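Long-range contacts in restriction endonuclease R.BpuJI (Bacillus pumilus, PDB 2VLA), which recognises its specific DNA sequence through the N-terminal domain described here and, as the full-length enzyme, probably cuts DNA as an endonuclease: residues L76-F80 against S90-N94; K112-G118 against W273-N279; I153-D159 against I184-R188; I160-N166 against H209-L214. All blocks are in the same frame, centred on the assembly; numbering follows the deposited sequence.

Contact 1: residues L76-F80 against S90-N94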
# COMPACT_ATOMS: atom_id res chain seq x y z
N LEU A 76 -5.38 -5.75 -2.64
CA LEU A 76 -4.59 -4.53 -2.73
C LEU A 76 -5.48 -3.31 -3.02
O LEU A 76 -5.25 -2.23 -2.47
CB LEU A 76 -3.50 -4.66 -3.78
CG LEU A 76 -2.54 -3.47 -3.92
CD1 LEU A 76 -1.76 -3.25 -2.63
CD2 LEU A 76 -1.58 -3.72 -5.14
N PHE A 77 -6.44 -3.45 -3.94
CA PHE A 77 -7.30 -2.32 -4.27
C PHE A 77 -8.60 -2.26 -3.44
O PHE A 77 -9.31 -1.28 -3.50
CB PHE A 77 -7.66 -2.30 -5.74
CG PHE A 77 -6.50 -1.97 -6.68
CD1 PHE A 77 -5.23 -1.66 -6.20
CD2 PHE A 77 -6.70 -1.97 -8.06
CE1 PHE A 77 -4.20 -1.38 -7.08
CE2 PHE A 77 -5.68 -1.68 -8.93
CZ PHE A 77 -4.43 -1.38 -8.45
N GLY A 78 -8.91 -3.33 -2.72
CA GLY A 78 -10.09 -3.33 -1.83
C GLY A 78 -11.40 -3.05 -2.55
O GLY A 78 -12.19 -2.21 -2.12
N MET A 79 -11.68 -3.82 -3.61
CA MET A 79 -12.79 -3.51 -4.49
C MET A 79 -14.06 -4.32 -4.22
O MET A 79 -15.11 -4.01 -4.76
CB MET A 79 -12.35 -3.65 -5.95
CG MET A 79 -11.25 -2.68 -6.33
SD MET A 79 -10.81 -2.70 -8.05
CE MET A 79 -12.16 -1.71 -8.69
N PHE A 80 -13.94 -5.36 -3.43
CA PHE A 80 -15.10 -6.15 -3.01
C PHE A 80 -14.87 -6.73 -1.62
O PHE A 80 -13.77 -6.71 -1.11
CB PHE A 80 -15.41 -7.27 -4.03
CG PHE A 80 -14.31 -8.31 -4.16
CD1 PHE A 80 -14.25 -9.41 -3.31
CD2 PHE A 80 -13.40 -8.23 -5.19
CE1 PHE A 80 -13.28 -10.40 -3.49
CE2 PHE A 80 -12.40 -9.21 -5.34
CZ PHE A 80 -12.36 -10.29 -4.50
N SER A 90 -17.30 -2.99 -2.92
CA SER A 90 -16.91 -2.19 -1.74
C SER A 90 -17.32 -0.74 -1.89
O SER A 90 -17.67 -0.29 -2.98
CB SER A 90 -15.42 -2.25 -1.53
OG SER A 90 -14.75 -1.59 -2.59
N GLY A 91 -17.23 0.00 -0.79
CA GLY A 91 -17.42 1.46 -0.82
C GLY A 91 -16.48 2.14 -1.82
O GLY A 91 -16.87 3.09 -2.50
N ARG A 92 -15.23 1.69 -1.88
CA ARG A 92 -14.27 2.32 -2.76
C ARG A 92 -14.66 2.11 -4.22
O ARG A 92 -14.61 3.05 -5.03
CB ARG A 92 -12.86 1.77 -2.52
CG ARG A 92 -11.80 2.52 -3.29
CD ARG A 92 -10.40 2.03 -2.99
NE ARG A 92 -9.98 2.39 -1.64
CZ ARG A 92 -9.49 1.54 -0.74
NH1 ARG A 92 -9.37 0.25 -1.03
NH2 ARG A 92 -9.13 1.97 0.45
N THR A 93 -15.13 0.91 -4.53
CA THR A 93 -15.62 0.63 -5.88
C THR A 93 -16.85 1.47 -6.18
O THR A 93 -16.94 2.07 -7.26
CB THR A 93 -15.94 -0.85 -6.04
OG1 THR A 93 -14.73 -1.59 -5.98
CG2 THR A 93 -16.64 -1.14 -7.41
N ASN A 94 -17.80 1.50 -5.24
CA ASN A 94 -19.04 2.24 -5.42
C ASN A 94 -18.75 3.73 -5.74
O ASN A 94 -19.40 4.33 -6.59
CB ASN A 94 -19.92 2.13 -4.17
CG ASN A 94 -20.55 0.73 -4.00
OD1 ASN A 94 -20.67 -0.03 -4.97
ND2 ASN A 94 -20.95 0.41 -2.77
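Phe77 O takes the guanidinium of Arg92 at its edge: NH1 lies 2.9 Å from Phe77 O, in the guanidinium plane yet well above the carbonyl plane of Phe77. The Arg92 chain runs straight to CD and bends at chi3 (-71°) to bring NH1 to Phe77 O, while NE forms a salt bridge with Asp108. Gly78 follows with left-handed backbone angles where the chain leaves its helix; a side chain on it would run into Arg92 NH1. Gly78 O receives Ser90 OG in the carbonyl plane, on a lone pair, at 2.7 Å. The same hydroxyl accepts from Thr93 N, 3.2 Å from Ser90 OG, so Ser90 is the N-cap of helix 91-99 and is held from both segments. Met79 O is gripped twice, by Ser90 N at 3.0 Å from above the carbonyl plane and by Thr93 OG1 at 2.7 Å on an in-plane lone pair. Met79 CB packs against Thr93 OG1 as the two side chains cross at about a right angle. At Phe80, CA comes up to Ser90 N as the hairpin of strands 80-83 and 86-89 begins. The bonds join the two ends of this hairpin, and Met79 packs on helices 22-36 and 102-112.

Contact 2: residues K112-G118 against W273-N279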
# COMPACT_ATOMS: atom_id res chain seq x y z
N LYS A 112 -5.78 4.96 3.74
CA LYS A 112 -6.15 3.81 4.55
C LYS A 112 -5.04 2.79 4.80
O LYS A 112 -5.14 1.99 5.73
CB LYS A 112 -7.35 3.10 3.93
CG LYS A 112 -8.61 3.94 3.90
CD LYS A 112 -9.49 3.70 5.09
CE LYS A 112 -10.87 4.32 4.89
NZ LYS A 112 -11.87 3.35 4.32
N PHE A 113 -4.02 2.79 3.96
CA PHE A 113 -2.97 1.79 4.05
C PHE A 113 -2.29 1.90 5.41
O PHE A 113 -2.11 3.00 5.95
CB PHE A 113 -1.93 1.97 2.91
CG PHE A 113 -1.62 0.68 2.14
CD1 PHE A 113 -0.96 -0.37 2.72
CD2 PHE A 113 -1.96 0.57 0.83
CE1 PHE A 113 -0.65 -1.51 2.00
CE2 PHE A 113 -1.63 -0.56 0.10
CZ PHE A 113 -0.99 -1.58 0.69
N GLN A 114 -1.81 0.77 5.91
CA GLN A 114 -1.02 0.74 7.11
C GLN A 114 -0.28 -0.56 7.17
O GLN A 114 -0.60 -1.52 6.42
CB GLN A 114 -1.95 0.86 8.33
CG GLN A 114 -3.05 -0.16 8.31
CD GLN A 114 -3.79 -0.23 9.65
OE1 GLN A 114 -4.61 0.64 9.96
NE2 GLN A 114 -3.52 -1.27 10.43
N PHE A 115 0.70 -0.63 8.08
CA PHE A 115 1.28 -1.90 8.51
C PHE A 115 1.07 -1.98 10.04
O PHE A 115 1.22 -0.97 10.73
CB PHE A 115 2.77 -1.96 8.24
CG PHE A 115 3.16 -1.82 6.77
CD1 PHE A 115 2.73 -2.74 5.80
CD2 PHE A 115 3.96 -0.78 6.38
CE1 PHE A 115 3.18 -2.62 4.43
CE2 PHE A 115 4.40 -0.67 5.01
CZ PHE A 115 3.98 -1.60 4.07
N PRO A 116 0.71 -3.16 10.56
CA PRO A 116 0.37 -4.37 9.82
C PRO A 116 -0.98 -4.24 9.16
O PRO A 116 -1.70 -3.27 9.40
CB PRO A 116 0.32 -5.47 10.93
CG PRO A 116 0.87 -4.82 12.17
CD PRO A 116 0.58 -3.36 12.02
N ASN A 117 -1.32 -5.22 8.33
CA ASN A 117 -2.59 -5.23 7.68
C ASN A 117 -3.06 -6.64 7.35
O ASN A 117 -2.32 -7.63 7.54
CB ASN A 117 -2.54 -4.35 6.42
CG ASN A 117 -1.55 -4.88 5.38
OD1 ASN A 117 -1.67 -6.03 4.95
ND2 ASN A 117 -0.53 -4.07 5.04
N GLY A 118 -4.27 -6.75 6.83
CA GLY A 118 -4.84 -8.04 6.48
C GLY A 118 -4.74 -8.38 5.02
O GLY A 118 -5.43 -9.28 4.54
N TRP A 273 -10.35 -6.45 8.70
CA TRP A 273 -9.44 -5.65 7.87
C TRP A 273 -10.13 -5.22 6.57
O TRP A 273 -10.07 -4.07 6.17
CB TRP A 273 -8.14 -6.39 7.54
CG TRP A 273 -7.43 -5.71 6.39
CD1 TRP A 273 -7.48 -6.06 5.06
CD2 TRP A 273 -6.71 -4.48 6.45
NE1 TRP A 273 -6.80 -5.14 4.30
CE2 TRP A 273 -6.32 -4.16 5.12
CE3 TRP A 273 -6.33 -3.63 7.49
CZ2 TRP A 273 -5.59 -3.04 4.84
CZ3 TRP A 273 -5.62 -2.53 7.21
CH2 TRP A 273 -5.26 -2.21 5.88
N GLN A 274 -10.80 -6.16 5.93
CA GLN A 274 -11.40 -5.85 4.63
C GLN A 274 -12.51 -4.79 4.77
O GLN A 274 -12.66 -3.92 3.91
CB GLN A 274 -11.94 -7.11 3.96
CG GLN A 274 -12.29 -6.93 2.48
CD GLN A 274 -11.06 -6.79 1.59
OE1 GLN A 274 -9.94 -6.96 2.06
NE2 GLN A 274 -11.27 -6.52 0.29
N GLN A 275 -13.25 -4.84 5.88
CA GLN A 275 -14.30 -3.86 6.14
C GLN A 275 -13.72 -2.46 6.40
O GLN A 275 -14.28 -1.46 5.97
CB GLN A 275 -15.14 -4.31 7.34
CG GLN A 275 -16.14 -3.25 7.83
CD GLN A 275 -17.20 -2.92 6.80
OE1 GLN A 275 -17.63 -3.78 6.02
NE2 GLN A 275 -17.66 -1.66 6.81
N TYR A 276 -12.63 -2.41 7.16
CA TYR A 276 -11.93 -1.15 7.38
C TYR A 276 -11.39 -0.57 6.06
O TYR A 276 -11.58 0.61 5.75
CB TYR A 276 -10.78 -1.34 8.38
CG TYR A 276 -9.74 -0.28 8.26
CD1 TYR A 276 -9.96 1.00 8.72
CD2 TYR A 276 -8.53 -0.55 7.64
CE1 TYR A 276 -9.01 1.99 8.55
CE2 TYR A 276 -7.60 0.42 7.45
CZ TYR A 276 -7.83 1.68 7.88
OH TYR A 276 -6.89 2.66 7.69
N TYR A 277 -10.71 -1.40 5.30
CA TYR A 277 -9.90 -0.92 4.16
C TYR A 277 -10.74 -0.60 2.94
O TYR A 277 -10.43 0.33 2.22
CB TYR A 277 -8.86 -1.97 3.80
CG TYR A 277 -7.94 -1.55 2.65
CD1 TYR A 277 -7.03 -0.53 2.80
CD2 TYR A 277 -7.96 -2.23 1.44
CE1 TYR A 277 -6.19 -0.16 1.79
CE2 TYR A 277 -7.11 -1.89 0.44
CZ TYR A 277 -6.23 -0.85 0.62
OH TYR A 277 -5.37 -0.50 -0.41
N SER A 278 -11.80 -1.37 2.72
CA SER A 278 -12.54 -1.31 1.47
C SER A 278 -13.77 -0.39 1.52
O SER A 278 -14.22 0.09 0.48
CB SER A 278 -12.98 -2.70 1.06
OG SER A 278 -14.11 -3.12 1.81
N ASN A 279 -14.28 -0.14 2.73
CA ASN A 279 -15.64 0.41 2.91
C ASN A 279 -15.62 1.67 3.75
O ASN A 279 -14.65 1.97 4.39
CB ASN A 279 -16.56 -0.62 3.62
CG ASN A 279 -16.97 -1.76 2.70
OD1 ASN A 279 -16.91 -1.65 1.49
ND2 ASN A 279 -17.37 -2.90 3.30
O HOH W 1 -12.13 2.57 1.51
O HOH W 2 -12.68 2.73 7.04
O HOH W 3 -4.40 3.41 9.56
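Trp273 CG stands anti to the backbone N (chi1 164°), which swings the indole flat beneath the turn at Asn117 and Gly118. In CH-pi contacts, Asn117 CB sits 3.6 Å from the centroid of the Trp273 six-membered ring and Gly118 CA lies over the five-membered ring on the same face. The opposite face rests on Tyr277 CB, while Gln114 CG meets the edge, 3.7 Å from Trp273 CZ3. Replacing Trp273 by an alanine would probably open a gap under Asn117 CB and Gly118 and strip Gln114 CG of its ring-edge contact. Beside the indole, Tyr276 and Lys112 run antiparallel: Tyr276 OH donates to Lys112 O at 2.7 Å, and Lys112 NZ reaches back to Tyr276 O at 3.1 Å, nearly along the C=O axis. The contact sets the C-terminal end of helix 263-278 against the loop leaving helix 102-112; a weak bond joins NZ to Asn279 O, and water 1 links NZ to Tyr277 O. The loop, cis before Pro116, is braced internally: Asn117 ND2 donates to Gln114 O, Asn117 OD1 accepts from Met119 N, and Gln114 NE2 donates to Pro116 O. Tyr277 turns its edge toward the face of Phe113, planes 76° apart, and its hydroxyl bonds to Leu76 O.

Contact 3: residues I153-D159 against I184-R188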
# COMPACT_ATOMS: atom_id res chain seq x y z
N ILE A 153 16.34 20.21 1.18
CA ILE A 153 16.93 19.06 0.49
C ILE A 153 15.87 18.28 -0.25
O ILE A 153 14.66 18.45 0.01
CB ILE A 153 17.71 18.12 1.45
CG1 ILE A 153 16.76 17.42 2.43
CG2 ILE A 153 18.81 18.89 2.19
CD1 ILE A 153 17.37 16.22 3.11
N GLN A 154 16.30 17.46 -1.20
CA GLN A 154 15.39 16.60 -1.90
C GLN A 154 15.86 15.15 -1.77
O GLN A 154 17.04 14.90 -1.59
CB GLN A 154 15.32 17.00 -3.37
CG GLN A 154 14.75 18.40 -3.56
CD GLN A 154 14.92 18.91 -4.94
OE1 GLN A 154 16.04 19.00 -5.45
NE2 GLN A 154 13.82 19.30 -5.57
N LEU A 155 14.91 14.24 -1.78
CA LEU A 155 15.17 12.83 -1.51
C LEU A 155 15.03 11.98 -2.76
O LEU A 155 14.17 12.22 -3.60
CB LEU A 155 14.20 12.30 -0.46
CG LEU A 155 14.17 13.05 0.87
CD1 LEU A 155 13.25 12.34 1.80
CD2 LEU A 155 15.56 13.14 1.41
N SER A 156 15.84 10.94 -2.82
CA SER A 156 15.74 9.95 -3.88
C SER A 156 14.86 8.80 -3.43
O SER A 156 14.55 8.66 -2.23
CB SER A 156 17.12 9.41 -4.22
OG SER A 156 17.60 8.60 -3.15
N LYS A 157 14.50 7.95 -4.36
CA LYS A 157 13.77 6.74 -4.05
C LYS A 157 14.57 5.85 -3.11
O LYS A 157 14.00 5.16 -2.26
CB LYS A 157 13.42 5.99 -5.34
CG LYS A 157 12.76 4.64 -5.11
CD LYS A 157 12.24 4.07 -6.42
CE LYS A 157 13.25 4.24 -7.55
NZ LYS A 157 14.04 3.00 -7.78
N ASP A 158 15.89 5.81 -3.29
CA ASP A 158 16.75 5.01 -2.43
C ASP A 158 16.77 5.55 -0.99
O ASP A 158 16.83 4.77 -0.04
CB ASP A 158 18.20 4.93 -3.01
CG ASP A 158 18.30 4.06 -4.28
OD1 ASP A 158 17.59 3.03 -4.36
OD2 ASP A 158 19.13 4.40 -5.17
N ASP A 159 16.73 6.86 -0.85
CA ASP A 159 16.64 7.48 0.48
C ASP A 159 15.36 7.03 1.17
O ASP A 159 15.38 6.62 2.33
CB ASP A 159 16.62 8.99 0.37
CG ASP A 159 17.95 9.58 -0.06
OD1 ASP A 159 19.01 8.99 0.26
OD2 ASP A 159 17.93 10.71 -0.64
N ILE A 184 19.79 11.96 7.25
CA ILE A 184 20.16 11.99 5.84
C ILE A 184 21.15 13.11 5.59
O ILE A 184 22.15 12.92 4.93
CB ILE A 184 18.91 12.12 4.92
CG1 ILE A 184 18.08 10.82 5.00
CG2 ILE A 184 19.34 12.41 3.45
CD1 ILE A 184 16.76 10.86 4.25
N ILE A 185 20.92 14.27 6.19
CA ILE A 185 21.81 15.39 6.01
C ILE A 185 23.22 15.08 6.59
O ILE A 185 24.23 15.38 5.96
CB ILE A 185 21.24 16.67 6.66
CG1 ILE A 185 20.03 17.18 5.84
CG2 ILE A 185 22.34 17.75 6.78
CD1 ILE A 185 19.25 18.32 6.52
N GLU A 186 23.26 14.44 7.75
CA GLU A 186 24.55 14.07 8.34
C GLU A 186 25.27 13.04 7.48
O GLU A 186 26.47 13.17 7.21
CB GLU A 186 24.37 13.51 9.75
CG GLU A 186 25.69 13.13 10.43
CD GLU A 186 25.49 12.37 11.72
OE1 GLU A 186 25.21 13.01 12.76
OE2 GLU A 186 25.64 11.12 11.70
N ASP A 187 24.54 12.03 7.01
CA ASP A 187 25.13 11.01 6.18
C ASP A 187 25.71 11.61 4.89
O ASP A 187 26.84 11.29 4.50
CB ASP A 187 24.09 9.93 5.85
CG ASP A 187 23.99 8.87 6.94
OD1 ASP A 187 24.72 8.97 7.97
OD2 ASP A 187 23.16 7.94 6.78
N ARG A 188 24.96 12.49 4.25
CA ARG A 188 25.43 13.12 3.01
C ARG A 188 26.69 13.93 3.28
O ARG A 188 27.58 14.00 2.44
CB ARG A 188 24.36 14.01 2.41
CG ARG A 188 23.18 13.26 1.83
CD ARG A 188 22.18 14.18 1.20
NE ARG A 188 21.05 13.45 0.65
CZ ARG A 188 20.01 14.02 0.05
NH1 ARG A 188 19.96 15.33 -0.09
NH2 ARG A 188 19.02 13.27 -0.39
O HOH W 4 19.12 17.68 -1.82
O HOH W 5 21.17 10.59 0.64
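Arg188 drives its extended side chain, straight from CG to NE, toward the start of helix 157-165, and each guanidinium nitrogen has a partner, NE through a water. NH2 makes two bonds, both in the guanidinium plane. One goes to Gln154 O at 2.8 Å with an N-H...O angle of 164°; the other, at 2.8 Å from Arg188 NH2 to Asp159 OD2, is a salt bridge on the syn side but tilted from the carboxylate plane. NH1 adds a weak bond to Gln154 O and another weak one to water 4, which accepts from Gln154 N as well. NE donates to water 5, which in turn donates a hydrogen bond to Asp159 OD1, so both carboxylate oxygens are tied to the arginine. Asp159 OD2 also accepts from Ser156 N at 3.0 Å, its two donors approaching from opposite faces of the carboxylate plane. In return, Ser156 OG accepts from Asp159 N at 3.0 Å, completing a capping box at the start of helix 157-165. These donors would be expected to keep the buried acid ionised. An asparagine in place of Asp159 would probably leave the Arg188 charge without its mate. Ile153 CD1 lies over one guanidinium face; in the apolar packing beside it, this methyl touches Ile185 CG1, and Leu155 CD2 lies 3.8 Å from Ile184 CD1. Leu155 is backbone-bonded to Val230 on the hairpin after helix 203-219, a topology consistent with a winged-helix variant of the helix-turn-helix, here with helix 177-189 clasped to it.

Contact 4: residues I160-N166 against H209-L214. With nucleotides of chain C.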
# COMPACT_ATOMS: atom_id res chain seq x y z
N ILE A 160 14.24 7.10 0.46
CA ILE A 160 12.97 6.72 1.04
C ILE A 160 12.93 5.21 1.34
O ILE A 160 12.34 4.78 2.33
CB ILE A 160 11.80 7.12 0.13
CG1 ILE A 160 11.78 8.65 -0.06
CG2 ILE A 160 10.48 6.65 0.71
CD1 ILE A 160 10.82 9.11 -1.16
N ALA A 161 13.61 4.42 0.52
CA ALA A 161 13.70 3.00 0.75
C ALA A 161 14.46 2.68 2.03
O ALA A 161 13.96 1.94 2.87
CB ALA A 161 14.39 2.30 -0.47
N TYR A 162 15.68 3.20 2.16
CA TYR A 162 16.57 2.78 3.25
C TYR A 162 16.16 3.42 4.55
O TYR A 162 16.15 2.77 5.59
CB TYR A 162 18.01 3.17 2.93
CG TYR A 162 19.00 2.74 3.99
CD1 TYR A 162 19.48 1.44 4.02
CD2 TYR A 162 19.39 3.61 5.00
CE1 TYR A 162 20.35 1.03 5.01
CE2 TYR A 162 20.27 3.21 6.01
CZ TYR A 162 20.75 1.92 6.00
OH TYR A 162 21.63 1.51 6.99
N TYR A 163 15.87 4.71 4.49
CA TYR A 163 15.67 5.47 5.73
C TYR A 163 14.23 5.40 6.25
O TYR A 163 14.00 5.67 7.44
CB TYR A 163 16.10 6.92 5.56
CG TYR A 163 17.58 7.12 5.33
CD1 TYR A 163 18.46 7.18 6.40
CD2 TYR A 163 18.10 7.27 4.05
CE1 TYR A 163 19.82 7.38 6.21
CE2 TYR A 163 19.46 7.46 3.85
CZ TYR A 163 20.30 7.54 4.94
OH TYR A 163 21.65 7.74 4.71
N VAL A 164 13.28 5.06 5.39
CA VAL A 164 11.86 5.07 5.76
C VAL A 164 11.20 3.70 5.57
O VAL A 164 10.93 3.01 6.56
CB VAL A 164 11.09 6.14 4.98
CG1 VAL A 164 9.60 6.12 5.32
CG2 VAL A 164 11.70 7.51 5.21
N LEU A 165 11.06 3.22 4.32
CA LEU A 165 10.16 2.09 4.08
C LEU A 165 10.78 0.72 4.38
O LEU A 165 10.06 -0.28 4.45
CB LEU A 165 9.59 2.12 2.67
CG LEU A 165 8.46 3.14 2.47
CD1 LEU A 165 8.08 3.17 1.00
CD2 LEU A 165 7.22 2.83 3.33
N ASN A 166 12.10 0.68 4.59
CA ASN A 166 12.78 -0.53 5.04
C ASN A 166 13.47 -0.35 6.41
O ASN A 166 14.22 -1.19 6.82
CB ASN A 166 13.85 -0.94 4.03
CG ASN A 166 13.99 -2.48 3.89
OD1 ASN A 166 13.08 -3.15 3.41
ND2 ASN A 166 15.14 -3.01 4.31
N HIS A 209 8.35 -3.58 -3.99
CA HIS A 209 7.25 -3.16 -3.10
C HIS A 209 7.43 -1.71 -2.59
O HIS A 209 6.46 -1.06 -2.23
CB HIS A 209 7.10 -4.11 -1.90
CG HIS A 209 8.34 -4.27 -1.10
ND1 HIS A 209 9.40 -5.03 -1.54
CD2 HIS A 209 8.71 -3.76 0.10
CE1 HIS A 209 10.38 -4.95 -0.67
NE2 HIS A 209 9.97 -4.21 0.36
N ILE A 210 8.66 -1.24 -2.58
CA ILE A 210 8.95 0.10 -2.22
C ILE A 210 8.63 1.06 -3.34
O ILE A 210 7.92 2.04 -3.16
CB ILE A 210 10.41 0.23 -1.73
CG1 ILE A 210 10.59 -0.61 -0.46
CG2 ILE A 210 10.78 1.67 -1.53
CD1 ILE A 210 12.00 -0.67 0.10
N ARG A 211 9.12 0.75 -4.54
CA ARG A 211 8.75 1.50 -5.72
C ARG A 211 7.23 1.56 -5.88
O ARG A 211 6.68 2.60 -6.20
CB ARG A 211 9.39 0.88 -6.97
CG ARG A 211 8.85 1.45 -8.27
CD ARG A 211 9.03 2.97 -8.34
NE ARG A 211 8.41 3.55 -9.53
CZ ARG A 211 9.07 3.86 -10.64
NH1 ARG A 211 10.37 3.63 -10.72
NH2 ARG A 211 8.43 4.39 -11.67
N GLU A 212 6.57 0.43 -5.72
CA GLU A 212 5.14 0.37 -5.98
C GLU A 212 4.28 1.14 -4.96
O GLU A 212 3.33 1.75 -5.32
CB GLU A 212 4.68 -1.05 -6.17
CG GLU A 212 5.21 -1.60 -7.51
CD GLU A 212 4.77 -2.99 -7.88
OE1 GLU A 212 4.26 -3.74 -7.05
OE2 GLU A 212 4.99 -3.36 -9.08
N GLN A 213 4.73 1.18 -3.72
CA GLN A 213 4.10 2.07 -2.77
C GLN A 213 4.19 3.51 -3.28
O GLN A 213 3.19 4.26 -3.31
CB GLN A 213 4.74 1.91 -1.37
CG GLN A 213 4.28 0.65 -0.66
CD GLN A 213 4.97 0.45 0.66
OE1 GLN A 213 4.47 0.91 1.72
NE2 GLN A 213 6.07 -0.25 0.66
N LEU A 214 5.39 3.94 -3.71
CA LEU A 214 5.53 5.26 -4.24
C LEU A 214 4.63 5.46 -5.48
O LEU A 214 4.08 6.51 -5.68
CB LEU A 214 7.00 5.59 -4.54
CG LEU A 214 7.88 5.66 -3.30
CD1 LEU A 214 9.33 5.76 -3.67
CD2 LEU A 214 7.48 6.83 -2.46
P DC C 3 6.54 0.39 -13.01
OP1 DC C 3 5.60 1.30 -13.69
OP2 DC C 3 6.86 0.54 -11.59
O5' DC C 3 6.03 -1.12 -13.19
C5' DC C 3 5.60 -1.58 -14.46
C4' DC C 3 5.42 -3.07 -14.45
O4' DC C 3 6.70 -3.72 -14.38
C3' DC C 3 4.65 -3.59 -13.24
O3' DC C 3 3.70 -4.58 -13.58
C2' DC C 3 5.74 -4.19 -12.37
C1' DC C 3 6.58 -4.79 -13.47
N1 DC C 3 7.89 -5.24 -13.08
C2 DC C 3 8.46 -6.36 -13.72
O2 DC C 3 7.87 -6.93 -14.68
N3 DC C 3 9.68 -6.77 -13.30
C4 DC C 3 10.31 -6.15 -12.32
N4 DC C 3 11.51 -6.59 -11.96
C5 DC C 3 9.73 -5.04 -11.66
C6 DC C 3 8.52 -4.65 -12.04
P DC C 2 13.05 1.30 -12.08
OP1 DC C 2 12.82 2.71 -11.76
OP2 DC C 2 13.42 0.37 -10.99
O5' DC C 2 11.73 0.73 -12.74
C5' DC C 2 11.21 1.32 -13.87
C4' DC C 2 10.14 0.43 -14.43
O4' DC C 2 10.73 -0.77 -14.94
C3' DC C 2 9.11 0.00 -13.40
O3' DC C 2 7.85 0.44 -13.88
C2' DC C 2 9.26 -1.52 -13.32
C1' DC C 2 9.89 -1.87 -14.66
N1 DC C 2 10.77 -3.06 -14.74
C2 DC C 2 10.56 -4.01 -15.75
O2 DC C 2 9.60 -3.90 -16.50
N3 DC C 2 11.44 -5.04 -15.86
C4 DC C 2 12.47 -5.14 -15.04
N4 DC C 2 13.32 -6.18 -15.21
C5 DC C 2 12.71 -4.18 -14.01
C6 DC C 2 11.85 -3.15 -13.92
O HOH W 6 10.51 -2.97 2.97
O HOH W 7 7.74 -1.08 2.94
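Ala161 and Ile210 mark the nearest backbone approach of helices 160-165 and 209-214, whose axes come within 10.7 Å and cross at 82°. Ile210 lays CG2 and CD1 against Ala161 CB, the closer being CG2 at 3.8 Å from Ala161 CB. From the last turn of its helix Leu165 lies alongside Ile210, pointing the other way, and sets CD1 4.0 Å from Ile210 CG2. Its other methyl, CD2, lies 3.7 Å from Gln213 OE1, an oxygen that accepts from Gln137. Leu165 is placed by a wide pi-type turn in which its N bonds to Ile160 O. With helix 177-189 between them in sequence and a two-stranded hairpin after helix 203-219, the pair is consistent with the three-helix core of a winged-helix (helix-turn-helix) domain. Gln213, extended beyond CG, lies along its own helix so that NE2 donates to His209 O at 3.0 Å, with that oxygen in the amide plane. The same NE2 donates to water 7, beside Leu165 O. Water 6 sits in the plane of the His209 ring at NE2 and close to Asn166 OD1, while Asn166 ND2 is held by Gln8. Away from this packing, one conformer of Arg211 approaches a phosphate of DC2 in chain C, a doubtful contact since a second conformer exists.

Overall arrangement
From the N terminus, contact 1 closes first, joining the loop after helix 62-76 to the start of helix 91-99 across a short hairpin. Contact 2 then opens at the end of helix 102-112 and closes only at the C-terminal helix 263-278, where it touches contact 1 through Leu76 with Tyr277 and Gly91 with Asn279. Contacts 3 and 4 both fall within this long excursion. They share helix 157-165 and cross, 153-159 meeting helix 177-189 before 160-166 meets helix 203-219, and the Asp187-Tyr163 bond links them. Contact 4 reaches contact 2 where Phe115 packs on Gln213, whereas contacts 1 and 3 lie about 35 Å apart, centre to centre.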